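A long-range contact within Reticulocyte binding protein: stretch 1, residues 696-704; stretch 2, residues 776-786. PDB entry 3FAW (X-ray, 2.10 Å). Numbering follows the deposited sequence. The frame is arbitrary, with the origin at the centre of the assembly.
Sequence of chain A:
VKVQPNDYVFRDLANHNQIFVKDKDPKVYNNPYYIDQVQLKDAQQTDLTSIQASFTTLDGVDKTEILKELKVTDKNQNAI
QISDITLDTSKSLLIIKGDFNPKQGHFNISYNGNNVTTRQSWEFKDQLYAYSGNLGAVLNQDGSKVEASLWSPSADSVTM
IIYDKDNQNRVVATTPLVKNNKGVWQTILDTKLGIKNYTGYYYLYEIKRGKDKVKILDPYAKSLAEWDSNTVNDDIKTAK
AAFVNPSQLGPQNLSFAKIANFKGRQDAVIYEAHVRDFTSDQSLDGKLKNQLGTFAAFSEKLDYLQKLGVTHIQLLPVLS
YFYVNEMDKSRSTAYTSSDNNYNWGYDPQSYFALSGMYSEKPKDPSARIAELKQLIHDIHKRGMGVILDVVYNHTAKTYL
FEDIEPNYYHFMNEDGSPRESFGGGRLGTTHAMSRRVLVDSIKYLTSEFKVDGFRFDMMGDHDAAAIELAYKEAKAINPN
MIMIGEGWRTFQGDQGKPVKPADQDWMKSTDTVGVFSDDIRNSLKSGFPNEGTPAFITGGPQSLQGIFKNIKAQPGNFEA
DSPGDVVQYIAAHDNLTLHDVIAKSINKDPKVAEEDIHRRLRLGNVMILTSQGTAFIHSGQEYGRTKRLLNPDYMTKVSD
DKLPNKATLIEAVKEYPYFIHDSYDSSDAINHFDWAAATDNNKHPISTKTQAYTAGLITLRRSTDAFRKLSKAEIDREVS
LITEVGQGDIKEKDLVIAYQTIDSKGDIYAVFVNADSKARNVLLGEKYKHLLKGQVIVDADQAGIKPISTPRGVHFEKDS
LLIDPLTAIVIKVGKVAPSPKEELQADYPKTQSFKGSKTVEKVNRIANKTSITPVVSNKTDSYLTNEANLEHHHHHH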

# COMPACT_ATOMS: atom_id res chain seq x y z
N GLY A 696 -23.40 6.71 -11.57
CA GLY A 696 -24.72 6.12 -11.32
C GLY A 696 -24.68 4.72 -10.71
O GLY A 696 -25.57 4.35 -9.95
N LEU A 697 -23.66 3.95 -11.07
CA LEU A 697 -23.45 2.63 -10.48
C LEU A 697 -23.05 2.74 -9.00
O LEU A 697 -23.41 1.88 -8.20
CB LEU A 697 -22.38 1.84 -11.26
CG LEU A 697 -22.80 1.34 -12.65
CD1 LEU A 697 -21.60 0.78 -13.41
CD2 LEU A 697 -23.91 0.29 -12.54
N ILE A 698 -22.31 3.78 -8.65
CA ILE A 698 -21.94 4.02 -7.25
C ILE A 698 -23.18 4.38 -6.42
O ILE A 698 -23.35 3.89 -5.31
CB ILE A 698 -20.86 5.10 -7.09
CG1 ILE A 698 -19.53 4.63 -7.70
CG2 ILE A 698 -20.65 5.44 -5.60
CD1 ILE A 698 -18.51 5.74 -7.90
N THR A 699 -24.05 5.23 -6.98
CA THR A 699 -25.31 5.60 -6.32
C THR A 699 -26.17 4.36 -6.06
O THR A 699 -26.63 4.15 -4.94
CB THR A 699 -26.12 6.60 -7.17
OG1 THR A 699 -25.33 7.76 -7.43
CG2 THR A 699 -27.42 7.01 -6.45
N LEU A 700 -26.37 3.55 -7.10
CA LEU A 700 -27.09 2.28 -6.96
C LEU A 700 -26.53 1.45 -5.80
O LEU A 700 -27.27 1.02 -4.92
CB LEU A 700 -27.02 1.48 -8.27
CG LEU A 700 -27.63 0.07 -8.26
CD1 LEU A 700 -29.07 0.08 -7.76
CD2 LEU A 700 -27.53 -0.55 -9.65
N ARG A 701 -25.22 1.23 -5.81
CA ARG A 701 -24.56 0.42 -4.78
C ARG A 701 -24.86 0.91 -3.36
O ARG A 701 -25.17 0.11 -2.49
CB ARG A 701 -23.05 0.37 -5.00
CG ARG A 701 -22.31 -0.46 -3.97
CD ARG A 701 -20.85 -0.69 -4.33
NE ARG A 701 -20.22 -1.62 -3.40
CZ ARG A 701 -20.42 -2.94 -3.38
NH1 ARG A 701 -21.22 -3.52 -4.27
NH2 ARG A 701 -19.80 -3.69 -2.48
N ARG A 702 -24.76 2.22 -3.15
CA ARG A 702 -24.96 2.81 -1.82
C ARG A 702 -26.44 2.95 -1.44
O ARG A 702 -26.77 3.16 -0.27
CB ARG A 702 -24.26 4.17 -1.74
CG ARG A 702 -22.74 4.09 -1.95
CD ARG A 702 -22.04 5.40 -1.63
NE ARG A 702 -22.13 5.75 -0.22
CZ ARG A 702 -21.78 6.92 0.31
NH1 ARG A 702 -21.29 7.89 -0.46
NH2 ARG A 702 -21.93 7.13 1.61
N SER A 703 -27.33 2.82 -2.42
CA SER A 703 -28.76 2.97 -2.19
C SER A 703 -29.40 1.75 -1.51
O SER A 703 -30.52 1.86 -1.00
CB SER A 703 -29.49 3.25 -3.52
OG SER A 703 -29.56 2.09 -4.33
N THR A 704 -28.72 0.61 -1.52
CA THR A 704 -29.32 -0.64 -1.02
C THR A 704 -28.27 -1.63 -0.52
O THR A 704 -27.26 -1.87 -1.19
CB THR A 704 -30.18 -1.32 -2.11
OG1 THR A 704 -30.62 -2.60 -1.66
CG2 THR A 704 -29.38 -1.49 -3.40
N VAL A 776 -36.55 -1.07 -15.09
CA VAL A 776 -35.16 -1.02 -15.52
C VAL A 776 -34.49 0.24 -14.99
O VAL A 776 -34.90 1.35 -15.34
CB VAL A 776 -35.03 -1.04 -17.06
CG1 VAL A 776 -33.55 -1.05 -17.48
CG2 VAL A 776 -35.77 -2.24 -17.64
N ILE A 777 -33.47 0.08 -14.15
CA ILE A 777 -32.72 1.23 -13.60
C ILE A 777 -31.30 1.37 -14.17
O ILE A 777 -30.68 2.44 -14.05
CB ILE A 777 -32.71 1.23 -12.05
CG1 ILE A 777 -31.98 0.01 -11.49
CG2 ILE A 777 -34.14 1.28 -11.52
CD1 ILE A 777 -31.67 0.13 -10.02
N VAL A 778 -30.78 0.31 -14.78
CA VAL A 778 -29.54 0.38 -15.55
C VAL A 778 -29.78 -0.22 -16.93
O VAL A 778 -30.32 -1.32 -17.05
CB VAL A 778 -28.37 -0.37 -14.86
CG1 VAL A 778 -27.10 -0.31 -15.72
CG2 VAL A 778 -28.10 0.21 -13.49
N ASP A 779 -29.40 0.51 -17.97
CA ASP A 779 -29.48 -0.01 -19.34
C ASP A 779 -28.17 0.25 -20.08
O ASP A 779 -27.14 0.48 -19.44
CB ASP A 779 -30.72 0.56 -20.07
CG ASP A 779 -30.56 2.01 -20.51
OD1 ASP A 779 -29.55 2.65 -20.17
OD2 ASP A 779 -31.47 2.50 -21.21
N ALA A 780 -28.19 0.20 -21.41
CA ALA A 780 -26.98 0.39 -22.22
C ALA A 780 -26.42 1.82 -22.16
O ALA A 780 -25.22 2.03 -22.37
CB ALA A 780 -27.24 -0.01 -23.66
N ASP A 781 -27.29 2.80 -21.89
CA ASP A 781 -26.91 4.22 -21.94
C ASP A 781 -26.68 4.88 -20.58
O ASP A 781 -25.86 5.79 -20.46
CB ASP A 781 -27.98 5.02 -22.68
CG ASP A 781 -28.04 4.69 -24.16
OD1 ASP A 781 -26.99 4.34 -24.75
OD2 ASP A 781 -29.14 4.79 -24.73
N GLN A 782 -27.42 4.44 -19.56
CA GLN A 782 -27.42 5.13 -18.28
C GLN A 782 -27.56 4.19 -17.10
O GLN A 782 -28.07 3.07 -17.22
CB GLN A 782 -28.53 6.18 -18.23
CG GLN A 782 -29.94 5.61 -18.32
CD GLN A 782 -31.00 6.69 -18.50
OE1 GLN A 782 -31.52 6.88 -19.60
NE2 GLN A 782 -31.30 7.41 -17.43
N ALA A 783 -27.11 4.67 -15.94
CA ALA A 783 -27.16 3.92 -14.70
C ALA A 783 -27.63 4.83 -13.57
O ALA A 783 -27.35 6.04 -13.57
CB ALA A 783 -25.79 3.35 -14.39
N GLY A 784 -28.35 4.25 -12.61
CA GLY A 784 -28.85 5.00 -11.47
C GLY A 784 -29.89 4.22 -10.69
O GLY A 784 -29.93 2.99 -10.77
N ILE A 785 -30.73 4.93 -9.95
CA ILE A 785 -31.77 4.32 -9.12
C ILE A 785 -33.20 4.66 -9.58
O ILE A 785 -34.17 4.15 -9.01
CB ILE A 785 -31.60 4.68 -7.62
CG1 ILE A 785 -31.74 6.19 -7.38
CG2 ILE A 785 -30.24 4.20 -7.11
CD1 ILE A 785 -31.75 6.56 -5.91
N LYS A 786 -33.33 5.51 -10.60
CA LYS A 786 -34.65 5.91 -11.12
C LYS A 786 -35.08 5.00 -12.28
O LYS A 786 -34.23 4.52 -13.03
CB LYS A 786 -34.61 7.36 -11.59
CG LYS A 786 -34.26 8.37 -10.51
CD LYS A 786 -34.00 9.75 -11.11
CE LYS A 786 -33.49 10.72 -10.06
NZ LYS A 786 -33.27 12.09 -10.61

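Helix 696-703 lies against a hairpin-like segment of the same chain, in which strand 776-778 turns through 779-782 and comes back along 783-786; no two touching residues are fewer than 77 apart in sequence. The helix and strand axes approach to 10.1 Å, and their N-to-C directions make an angle of 119°, so the helix runs obliquely over the segment. The two parts of stretch 2 are tied together by the backbone bond from Asp779 N to Gln782 O (3.0 Å) and a weak one from Gly784 N to Ile777 O (3.3 Å). Inside the turn, Asp779 OD1 accepts from both Asp781 N and Gln782 N, each at 2.8 Å. No hydrogen bond crosses between the stretches; the contact, 353 Å² summed over both sides, rests on apolar packing and close backbone approach.

Gly696 makes the tightest backbone approach, its CA 4.3 Å from the CA of Gly784. With no side chain in the way, Gly696 CA comes to 3.5 Å from Ala783 O in a CA-H...O contact with an angle of 154° at the hydrogen. A CB here would point toward stretch 2 and sit 2.1 Å from Ala783 O, a clash, so the close fit depends on glycine. Gly696 O lies 3.7 Å from Gly784 CA while accepting the helical bond from Leu700 N (3.1 Å).

Leu697 directs its CA-to-CB bond away from stretch 2, but the end of its side chain comes nearer. Its CG packs 4.0 Å from Ala783 CB, and its CD2 reaches 4.3 Å from Val778 CG2, so this one leucine touches both the strand and the returning segment. Ile698, next along the helix, is out of reach.

The CA-to-CB bond of Thr699 points toward stretch 2, and the residue offers its methyl group: CG2 is 4.0 Å from Ile785 CG2. Its hydroxyl OG1 is hydrogen-bonded to a residue just outside the stretches.

Of the residues of stretch 1, Leu700 has the most surface covered by stretch 2, 57 Å². Its CA-to-CB bond points sideways, with chi1 t and chi2 p. CD1 lies 3.4 Å from Ile777 CD1, an unusually close methyl contact, with CD2 also near that atom (4.2 Å); CD2 further reaches Val778 CG2 at 4.0 Å. Ile785 closes over the same residue, its CG2 3.7 Å from Leu700 CA and 4.3 Å from Leu700 CD1. All these partners are hydrocarbon, and Leu700, Ile777 and Val778 are buried, so the packing keeps apolar surface from water.

The CA-to-CB bond of Arg701 points away and Arg702 is out of reach; their guanidinium groups bond elsewhere in the structure.

Ser703 ends the contact. Its OG donates to Leu700 O at 2.6 Å, folding the hydroxyl back onto the helix with chi1 p, and the same oxygen sits 3.6 Å from Ile785 CG2, a van der Waals contact. That isoleucine methyl thus meets Thr699, Leu700 and Ser703 in turn. Thr704 makes no contact.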